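Local atomic coordinates of bifunctional protein PutA (Bdellovibrio bacteriovorus, PDB entry 5UR2), a protein that probably oxidises proline to glutamate in two steps, using FAD in a proline dehydrogenase domain and NAD in an aldehyde dehydrogenase domain. Residues Q205-E213 with D472-E480; G718-M727 with R742-K750. All coordinates share one frame; numbering follows the deposited sequence.

Interaction 1: residues Q205-E213 with D472-E480; sequences QIKDAAWDE and DFAVKADRE
Arg479 lays its guanidinium flat against Trp211, the two planes only 5° apart and their centres 4.2 Å from each other: a cation-pi stack. The cation is shifted off the ring's middle: CZ sits 3.3 Å from Trp211 CB, and NH2 reaches over the indole rim near CG. With CG anti to the backbone N (chi1 -173°), Trp211 turns its face to the arginine, while NE1 hydrogen-bonds to Glu251. A bend at chi3 (-59°) folds the Arg479 chain so that NH1 points back to its own segment and gives a straight bond, 3.0 Å, to Phe473 O, with the oxygen close to the guanidinium plane. The other face of the guanidinium rests on Lys476 CA, and a water joins NH2 to Asp212 OD1.

Alongside, Ala474 CB touches Trp211 CZ3 at 3.8 Å and Ala209 CB meets Phe473 CB; small methyls suit such close backbones. Asp472 OD1 accepts from Ala474 N, closing an Asx turn, and a second water joins Asp208 OD2 to Phe473 N. The start of barrel helix 211-232 thus meets that of helix 476-491 through a cation whose rotation is fixed by stacking and hydrogen bonding, its charge probably eased by the indole and nearby carbonyl oxygens.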
loop_
_atom_site.group_PDB
_atom_site.type_symbol
_atom_site.label_atom_id
_atom_site.label_comp_id
_atom_site.label_asym_id
_atom_site.label_seq_id
_atom_site.Cartn_x
_atom_site.Cartn_y
_atom_site.Cartn_z
ATOM N N GLN B 205 -16.731 -41.567 -7.879
ATOM C CA GLN B 205 -15.422 -41.397 -7.252
ATOM C C GLN B 205 -14.264 -41.600 -8.228
ATOM O O GLN B 205 -13.258 -42.242 -7.907
ATOM C CB GLN B 205 -15.276 -42.326 -6.049
ATOM C CG GLN B 205 -16.379 -42.157 -5.001
ATOM C CD GLN B 205 -16.494 -40.730 -4.452
ATOM O OE1 GLN B 205 -15.512 -40.124 -4.010
ATOM N NE2 GLN B 205 -17.708 -40.203 -4.460
ATOM N N ILE B 206 -14.363 -41.039 -9.428
ATOM C CA ILE B 206 -13.228 -41.100 -10.345
ATOM C C ILE B 206 -12.043 -40.363 -9.741
ATOM O O ILE B 206 -12.170 -39.229 -9.263
ATOM C CB ILE B 206 -13.616 -40.530 -11.712
ATOM C CG1 ILE B 206 -14.665 -41.436 -12.362
ATOM C CG2 ILE B 206 -12.376 -40.371 -12.588
ATOM C CD1 ILE B 206 -15.284 -40.835 -13.616
ATOM N N LYS B 207 -10.875 -40.994 -9.777
ATOM C CA LYS B 207 -9.684 -40.411 -9.172
ATOM C C LYS B 207 -8.504 -40.704 -10.085
ATOM O O LYS B 207 -8.058 -41.851 -10.186
ATOM C CB LYS B 207 -9.459 -40.971 -7.766
ATOM C CG LYS B 207 -8.218 -40.455 -7.085
ATOM C CD LYS B 207 -8.277 -38.939 -6.823
ATOM C CE LYS B 207 -7.044 -38.519 -6.017
ATOM N NZ LYS B 207 -7.007 -37.091 -5.699
ATOM N N ASP B 208 -7.994 -39.663 -10.732
ATOM C CA ASP B 208 -6.978 -39.849 -11.762
ATOM C C ASP B 208 -5.687 -40.421 -11.196
ATOM O O ASP B 208 -5.029 -41.232 -11.854
ATOM C CB ASP B 208 -6.669 -38.508 -12.436
ATOM C CG ASP B 208 -6.476 -37.374 -11.435
ATOM O OD1 ASP B 208 -6.197 -37.638 -10.238
ATOM O OD2 ASP B 208 -6.560 -36.200 -11.860
ATOM N N ALA B 209 -5.326 -40.035 -9.966
ATOM C CA ALA B 209 -4.110 -40.559 -9.364
ATOM C C ALA B 209 -4.193 -42.070 -9.215
ATOM O O ALA B 209 -3.175 -42.767 -9.309
ATOM C CB ALA B 209 -3.851 -39.875 -8.016
ATOM N N ALA B 210 -5.399 -42.593 -9.039
ATOM C CA ALA B 210 -5.641 -44.033 -9.078
ATOM C C ALA B 210 -6.227 -44.417 -10.434
ATOM O O ALA B 210 -7.349 -44.916 -10.547
ATOM C CB ALA B 210 -6.555 -44.451 -7.937
ATOM N N TRP B 211 -5.423 -44.143 -11.467
ATOM C CA TRP B 211 -5.861 -44.264 -12.850
ATOM C C TRP B 211 -6.401 -45.655 -13.150
ATOM O O TRP B 211 -7.523 -45.798 -13.641
ATOM C CB TRP B 211 -4.701 -43.939 -13.777
ATOM C CG TRP B 211 -5.046 -43.871 -15.234
ATOM C CD1 TRP B 211 -4.928 -44.878 -16.161
ATOM C CD2 TRP B 211 -5.531 -42.727 -15.946
ATOM N NE1 TRP B 211 -5.312 -44.427 -17.394
ATOM C CE2 TRP B 211 -5.693 -43.114 -17.294
ATOM C CE3 TRP B 211 -5.850 -41.408 -15.573
ATOM C CZ2 TRP B 211 -6.155 -42.233 -18.276
ATOM C CZ3 TRP B 211 -6.307 -40.537 -16.547
ATOM C CH2 TRP B 211 -6.457 -40.952 -17.882
ATOM N N ASP B 212 -5.599 -46.694 -12.893
ATOM C CA ASP B 212 -5.992 -48.047 -13.284
ATOM C C ASP B 212 -7.240 -48.503 -12.538
ATOM O O ASP B 212 -8.120 -49.149 -13.118
ATOM C CB ASP B 212 -4.861 -49.048 -13.033
ATOM C CG ASP B 212 -3.648 -48.812 -13.903
ATOM O OD1 ASP B 212 -3.765 -48.132 -14.940
ATOM O OD2 ASP B 212 -2.580 -49.379 -13.576
ATOM N N GLU B 213 -7.337 -48.179 -11.248
ATOM C CA GLU B 213 -8.519 -48.577 -10.494
ATOM C C GLU B 213 -9.770 -47.883 -11.026
ATOM O O GLU B 213 -10.806 -48.524 -11.243
ATOM C CB GLU B 213 -8.313 -48.272 -9.012
ATOM C CG GLU B 213 -9.472 -48.735 -8.164
ATOM C CD GLU B 213 -9.170 -48.679 -6.687
ATOM O OE1 GLU B 213 -10.123 -48.836 -5.890
ATOM O OE2 GLU B 213 -7.983 -48.481 -6.327
ATOM N N ASP B 472 -0.886 -32.497 -12.431
ATOM C CA ASP B 472 -2.011 -33.181 -13.072
ATOM C C ASP B 472 -1.760 -34.679 -12.947
ATOM O O ASP B 472 -0.977 -35.249 -13.718
ATOM C CB ASP B 472 -2.131 -32.751 -14.538
ATOM C CG ASP B 472 -3.322 -33.401 -15.259
ATOM O OD1 ASP B 472 -4.128 -34.112 -14.619
ATOM O OD2 ASP B 472 -3.466 -33.171 -16.470
ATOM N N PHE B 473 -2.419 -35.329 -11.981
ATOM C CA PHE B 473 -2.138 -36.750 -11.797
ATOM C C PHE B 473 -2.799 -37.637 -12.848
ATOM O O PHE B 473 -2.609 -38.867 -12.813
ATOM C CB PHE B 473 -2.520 -37.199 -10.381
ATOM C CG PHE B 473 -1.469 -36.849 -9.339
ATOM C CD1 PHE B 473 -0.194 -37.386 -9.420
ATOM C CD2 PHE B 473 -1.762 -35.995 -8.281
ATOM C CE1 PHE B 473 0.770 -37.073 -8.484
ATOM C CE2 PHE B 473 -0.796 -35.677 -7.336
ATOM C CZ PHE B 473 0.464 -36.214 -7.435
ATOM N N ALA B 474 -3.510 -37.047 -13.814
ATOM C CA ALA B 474 -3.908 -37.796 -14.998
ATOM C C ALA B 474 -2.719 -38.090 -15.917
ATOM O O ALA B 474 -2.848 -38.922 -16.834
ATOM C CB ALA B 474 -5.003 -37.031 -15.757
ATOM N N VAL B 475 -1.582 -37.421 -15.715
ATOM C CA VAL B 475 -0.380 -37.688 -16.508
ATOM C C VAL B 475 0.344 -38.903 -15.926
ATOM O O VAL B 475 0.823 -38.878 -14.783
ATOM C CB VAL B 475 0.546 -36.462 -16.556
ATOM C CG1 VAL B 475 1.785 -36.773 -17.387
ATOM C CG2 VAL B 475 -0.182 -35.245 -17.133
ATOM N N LYS B 476 0.459 -39.960 -16.725
ATOM C CA LYS B 476 1.027 -41.206 -16.222
ATOM C C LYS B 476 2.449 -41.014 -15.702
ATOM O O LYS B 476 2.837 -41.626 -14.698
ATOM C CB LYS B 476 1.012 -42.256 -17.326
ATOM C CG LYS B 476 1.613 -43.586 -16.925
ATOM C CD LYS B 476 1.431 -44.605 -18.036
ATOM C CE LYS B 476 1.902 -45.968 -17.597
ATOM N NZ LYS B 476 1.546 -46.960 -18.626
ATOM N N ALA B 477 3.245 -40.186 -16.383
ATOM C CA ALA B 477 4.624 -39.966 -15.955
ATOM C C ALA B 477 4.697 -39.355 -14.559
ATOM O O ALA B 477 5.655 -39.608 -13.819
ATOM C CB ALA B 477 5.354 -39.076 -16.961
ATOM N N ASP B 478 3.708 -38.545 -14.184
ATOM C CA ASP B 478 3.733 -37.933 -12.864
ATOM C C ASP B 478 3.297 -38.917 -11.783
ATOM O O ASP B 478 3.830 -38.891 -10.667
ATOM C CB ASP B 478 2.891 -36.661 -12.888
ATOM C CG ASP B 478 3.590 -35.542 -13.658
ATOM O OD1 ASP B 478 4.844 -35.557 -13.697
ATOM O OD2 ASP B 478 2.899 -34.678 -14.238
ATOM N N ARG B 479 2.345 -39.804 -12.091
ATOM C CA ARG B 479 2.038 -40.884 -11.155
ATOM C C ARG B 479 3.270 -41.753 -10.903
ATOM O O ARG B 479 3.542 -42.150 -9.762
ATOM C CB ARG B 479 0.869 -41.738 -11.677
ATOM C CG ARG B 479 -0.443 -40.971 -11.839
ATOM C CD ARG B 479 -1.660 -41.886 -12.053
ATOM N NE ARG B 479 -1.519 -42.720 -13.239
ATOM C CZ ARG B 479 -1.841 -42.346 -14.481
ATOM N NH1 ARG B 479 -2.343 -41.139 -14.730
ATOM N NH2 ARG B 479 -1.661 -43.195 -15.487
ATOM N N GLU B 480 4.040 -42.039 -11.956
ATOM C CA GLU B 480 5.214 -42.892 -11.810
ATOM C C GLU B 480 6.281 -42.240 -10.939
ATOM O O GLU B 480 6.884 -42.911 -10.095
ATOM C CB GLU B 480 5.787 -43.238 -13.182
ATOM C CG GLU B 480 4.936 -44.217 -13.966
ATOM C CD GLU B 480 5.356 -44.318 -15.427
ATOM O OE1 GLU B 480 6.043 -43.395 -15.935
ATOM O OE2 GLU B 480 5.010 -45.334 -16.061
HETATM O O HOH W 1 -4.578 -34.163 -10.835
HETATM O O HOH W 2 -1.529 -46.121 -15.061
#

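Interaction 2: residues G718-M727 with R742-K750; sequences GSKAVGLHIM and RCIIEMGGK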
loop_
_atom_site.group_PDB
_atom_site.type_symbol
_atom_site.label_atom_id
_atom_site.label_comp_id
_atom_site.label_asym_id
_atom_site.label_seq_id
_atom_site.Cartn_x
_atom_site.Cartn_y
_atom_site.Cartn_z
ATOM N N GLY B 718 -1.550 -22.081 15.310
ATOM C CA GLY B 718 -1.917 -23.252 16.084
ATOM C C GLY B 718 -3.200 -23.003 16.848
ATOM O O GLY B 718 -4.077 -22.255 16.395
ATOM N N SER B 719 -3.283 -23.614 18.023
ATOM C CA SER B 719 -4.513 -23.610 18.793
ATOM C C SER B 719 -4.721 -22.278 19.504
ATOM O O SER B 719 -3.779 -21.514 19.757
ATOM C CB SER B 719 -4.508 -24.731 19.829
ATOM O OG SER B 719 -3.628 -24.430 20.892
ATOM N N LYS B 720 -5.989 -22.020 19.839
ATOM C CA LYS B 720 -6.337 -20.827 20.598
ATOM C C LYS B 720 -5.614 -20.813 21.939
ATOM O O LYS B 720 -5.057 -19.787 22.345
ATOM C CB LYS B 720 -7.848 -20.775 20.812
ATOM C CG LYS B 720 -8.364 -19.438 21.312
ATOM C CD LYS B 720 -9.847 -19.515 21.672
ATOM C CE LYS B 720 -10.029 -20.374 22.917
ATOM N NZ LYS B 720 -11.340 -20.191 23.548
ATOM N N ALA B 721 -5.588 -21.959 22.623
ATOM C CA ALA B 721 -4.988 -22.034 23.951
ATOM C C ALA B 721 -3.512 -21.646 23.928
ATOM O O ALA B 721 -3.022 -20.969 24.838
ATOM C CB ALA B 721 -5.171 -23.444 24.515
ATOM N N VAL B 722 -2.770 -22.114 22.926
ATOM C CA VAL B 722 -1.359 -21.753 22.842
ATOM C C VAL B 722 -1.210 -20.287 22.439
ATOM O O VAL B 722 -0.359 -19.564 22.975
ATOM C CB VAL B 722 -0.626 -22.697 21.872
ATOM C CG1 VAL B 722 0.860 -22.398 21.869
ATOM C CG2 VAL B 722 -0.881 -24.147 22.262
ATOM N N GLY B 723 -2.030 -19.835 21.482
ATOM C CA GLY B 723 -1.967 -18.455 21.022
ATOM C C GLY B 723 -2.186 -17.449 22.134
ATOM O O GLY B 723 -1.473 -16.448 22.230
ATOM N N LEU B 724 -3.193 -17.690 22.974
ATOM C CA LEU B 724 -3.420 -16.810 24.108
ATOM C C LEU B 724 -2.240 -16.846 25.071
ATOM O O LEU B 724 -1.829 -15.803 25.594
ATOM C CB LEU B 724 -4.718 -17.192 24.827
ATOM C CG LEU B 724 -5.954 -17.096 23.922
ATOM C CD1 LEU B 724 -7.227 -17.329 24.703
ATOM C CD2 LEU B 724 -6.009 -15.781 23.155
ATOM N N HIS B 725 -1.681 -18.037 25.321
ATOM C CA HIS B 725 -0.526 -18.142 26.213
ATOM C C HIS B 725 0.653 -17.350 25.660
ATOM O O HIS B 725 1.295 -16.577 26.383
ATOM C CB HIS B 725 -0.135 -19.617 26.405
ATOM C CG HIS B 725 1.127 -19.813 27.194
ATOM N ND1 HIS B 725 1.195 -19.636 28.560
ATOM C CD2 HIS B 725 2.391 -20.087 26.790
ATOM C CE1 HIS B 725 2.434 -19.841 28.970
ATOM N NE2 HIS B 725 3.183 -20.103 27.913
ATOM N N ILE B 726 0.921 -17.501 24.358
ATOM C CA ILE B 726 2.040 -16.808 23.720
ATOM C C ILE B 726 1.844 -15.299 23.786
ATOM O O ILE B 726 2.779 -14.546 24.083
ATOM C CB ILE B 726 2.194 -17.284 22.265
ATOM C CG1 ILE B 726 2.766 -18.704 22.231
ATOM C CG2 ILE B 726 3.075 -16.295 21.481
ATOM C CD1 ILE B 726 2.862 -19.304 20.844
ATOM N N MET B 727 0.627 -14.829 23.521
ATOM C CA MET B 727 0.412 -13.389 23.553
ATOM C C MET B 727 0.599 -12.855 24.962
ATOM O O MET B 727 1.125 -11.754 25.150
ATOM C CB MET B 727 -0.979 -13.043 23.020
ATOM C CG MET B 727 -1.095 -13.193 21.520
ATOM S SD MET B 727 -2.695 -12.621 20.912
ATOM C CE MET B 727 -3.755 -13.713 21.816
ATOM N N ARG B 742 6.182 -8.257 18.890
ATOM C CA ARG B 742 5.025 -8.337 18.020
ATOM C C ARG B 742 4.663 -9.796 17.802
ATOM O O ARG B 742 5.536 -10.610 17.474
ATOM C CB ARG B 742 5.278 -7.667 16.679
ATOM C CG ARG B 742 4.143 -7.978 15.692
ATOM C CD ARG B 742 4.221 -7.131 14.462
ATOM N NE ARG B 742 3.960 -5.735 14.778
ATOM C CZ ARG B 742 4.506 -4.718 14.123
ATOM N NH1 ARG B 742 5.354 -4.946 13.105
ATOM N NH2 ARG B 742 4.211 -3.476 14.495
ATOM N N CYS B 743 3.377 -10.115 17.966
ATOM C CA CYS B 743 2.851 -11.455 17.715
ATOM C C CYS B 743 2.059 -11.468 16.414
ATOM O O CYS B 743 1.199 -10.610 16.204
ATOM C CB CYS B 743 1.950 -11.918 18.852
ATOM S SG CYS B 743 2.818 -12.155 20.402
ATOM N N ILE B 744 2.361 -12.426 15.546
ATOM C CA ILE B 744 1.604 -12.671 14.328
ATOM C C ILE B 744 0.952 -14.039 14.503
ATOM O O ILE B 744 1.627 -15.065 14.365
ATOM C CB ILE B 744 2.502 -12.608 13.086
ATOM C CG1 ILE B 744 3.291 -11.296 13.081
ATOM C CG2 ILE B 744 1.666 -12.731 11.803
ATOM C CD1 ILE B 744 4.427 -11.233 12.048
ATOM N N ILE B 745 -0.360 -14.067 14.791
ATOM C CA ILE B 745 -1.030 -15.231 15.376
ATOM C C ILE B 745 -2.229 -15.651 14.524
ATOM O O ILE B 745 -3.082 -14.820 14.202
ATOM C CB ILE B 745 -1.524 -14.934 16.803
ATOM C CG1 ILE B 745 -0.384 -14.486 17.710
ATOM C CG2 ILE B 745 -2.194 -16.166 17.385
ATOM C CD1 ILE B 745 0.570 -15.570 18.048
ATOM N N GLU B 746 -2.331 -16.949 14.223
ATOM C CA GLU B 746 -3.523 -17.559 13.629
ATOM C C GLU B 746 -3.965 -18.719 14.523
ATOM O O GLU B 746 -3.145 -19.578 14.859
ATOM C CB GLU B 746 -3.220 -18.032 12.201
ATOM C CG GLU B 746 -4.391 -18.699 11.458
ATOM C CD GLU B 746 -3.952 -19.452 10.190
ATOM O OE1 GLU B 746 -2.980 -19.041 9.495
ATOM O OE2 GLU B 746 -4.569 -20.497 9.907
ATOM N N MET B 747 -5.254 -18.747 14.922
ATOM C CA MET B 747 -5.700 -19.644 15.992
ATOM C C MET B 747 -6.926 -20.514 15.686
ATOM O O MET B 747 -7.483 -21.118 16.613
ATOM C CB MET B 747 -5.992 -18.843 17.260
ATOM C CG MET B 747 -4.761 -18.451 18.032
ATOM S SD MET B 747 -5.247 -17.432 19.404
ATOM C CE MET B 747 -5.935 -16.032 18.539
ATOM N N GLY B 748 -7.362 -20.624 14.445
ATOM C CA GLY B 748 -8.420 -21.577 14.151
ATOM C C GLY B 748 -9.802 -20.954 14.033
ATOM O O GLY B 748 -10.012 -19.747 14.202
ATOM N N GLY B 749 -10.768 -21.828 13.735
ATOM C CA GLY B 749 -12.124 -21.395 13.469
ATOM C C GLY B 749 -13.132 -22.481 13.764
ATOM O O GLY B 749 -12.788 -23.618 14.096
ATOM N N LYS B 750 -14.403 -22.082 13.691
ATOM C CA LYS B 750 -15.561 -22.973 13.736
ATOM C C LYS B 750 -16.413 -22.545 12.549
ATOM O O LYS B 750 -17.391 -21.814 12.702
ATOM C CB LYS B 750 -16.321 -22.863 15.058
ATOM C CG LYS B 750 -17.412 -23.899 15.240
ATOM C CD LYS B 750 -16.826 -25.290 15.428
ATOM C CE LYS B 750 -17.904 -26.373 15.499
ATOM N NZ LYS B 750 -17.302 -27.726 15.739
#
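Met747 reaches along the first turn of helix 720-727, its CG 3.6 Å from Ser719 O and its SD 3.8 Å from the CA of both Lys720 and Gly723. CG stands anti to the carbonyl carbon (chi1 -78°) and the chain runs on extended to SD, which puts the sulfur against the helix; the bend at chi3 only turns CE. An unbranched, flexible thioether suits a path along a helix backbone; Gly723 suits it too, since a CB there would run into SD. The Lys720 chain crosses Met747 obliquely with its CG and carries NZ away to a salt bridge with Glu900, whereas Leu724 meets the methionine at about a right angle, CD2 to SD.

These segments belong to a beta-alpha-beta unit of the Rossmann-type domain of the aldehyde dehydrogenase fold: helix 720-730 links strand 711-717 to its parallel neighbour 742-746, and its part 720-727 runs nearly antiparallel to strand 742-746 (168°), the two axes approaching to 9.0 Å. Gly718 N, just past the end of strand 711-717, donates a 3.0 Å hydrogen bond to Glu746 O. Glu746 is a predicted active-site residue, and its side chain lies about 4 Å from that of Cys780. Ser719 caps the helix, OG accepting from Val722 N.

Nearer the start of the strand, Cys743 and Ile745 both direct their side chains to the helix. Met727 CG comes down obliquely on Ile745 CG1 at 4.1 Å and also touches Cys743 SG, while Ile726 spreads CG2 over Cys743 SG and Ile745 CD1. Val740 of the second subunit packs on both Met727 and Met747.

Interactions 1 and 2 do not touch: their centres are 38 Å apart and their nearest atoms about 23 Å. In the sequence, both segments of interaction 1 precede those of interaction 2. The first ties the beginning of a helix of the proline dehydrogenase barrel to the start of helix 476-491, away from the predicted active-site residues, and the second subunit does not reach it. The second lies wholly in the aldehyde dehydrogenase part, contains the predicted active-site residue Glu746 and is packed against by the second subunit. Interaction 1 thus lies on the proline dehydrogenase barrel side and joins distant chain regions, whereas interaction 2 joins near neighbours in the aldehyde dehydrogenase part.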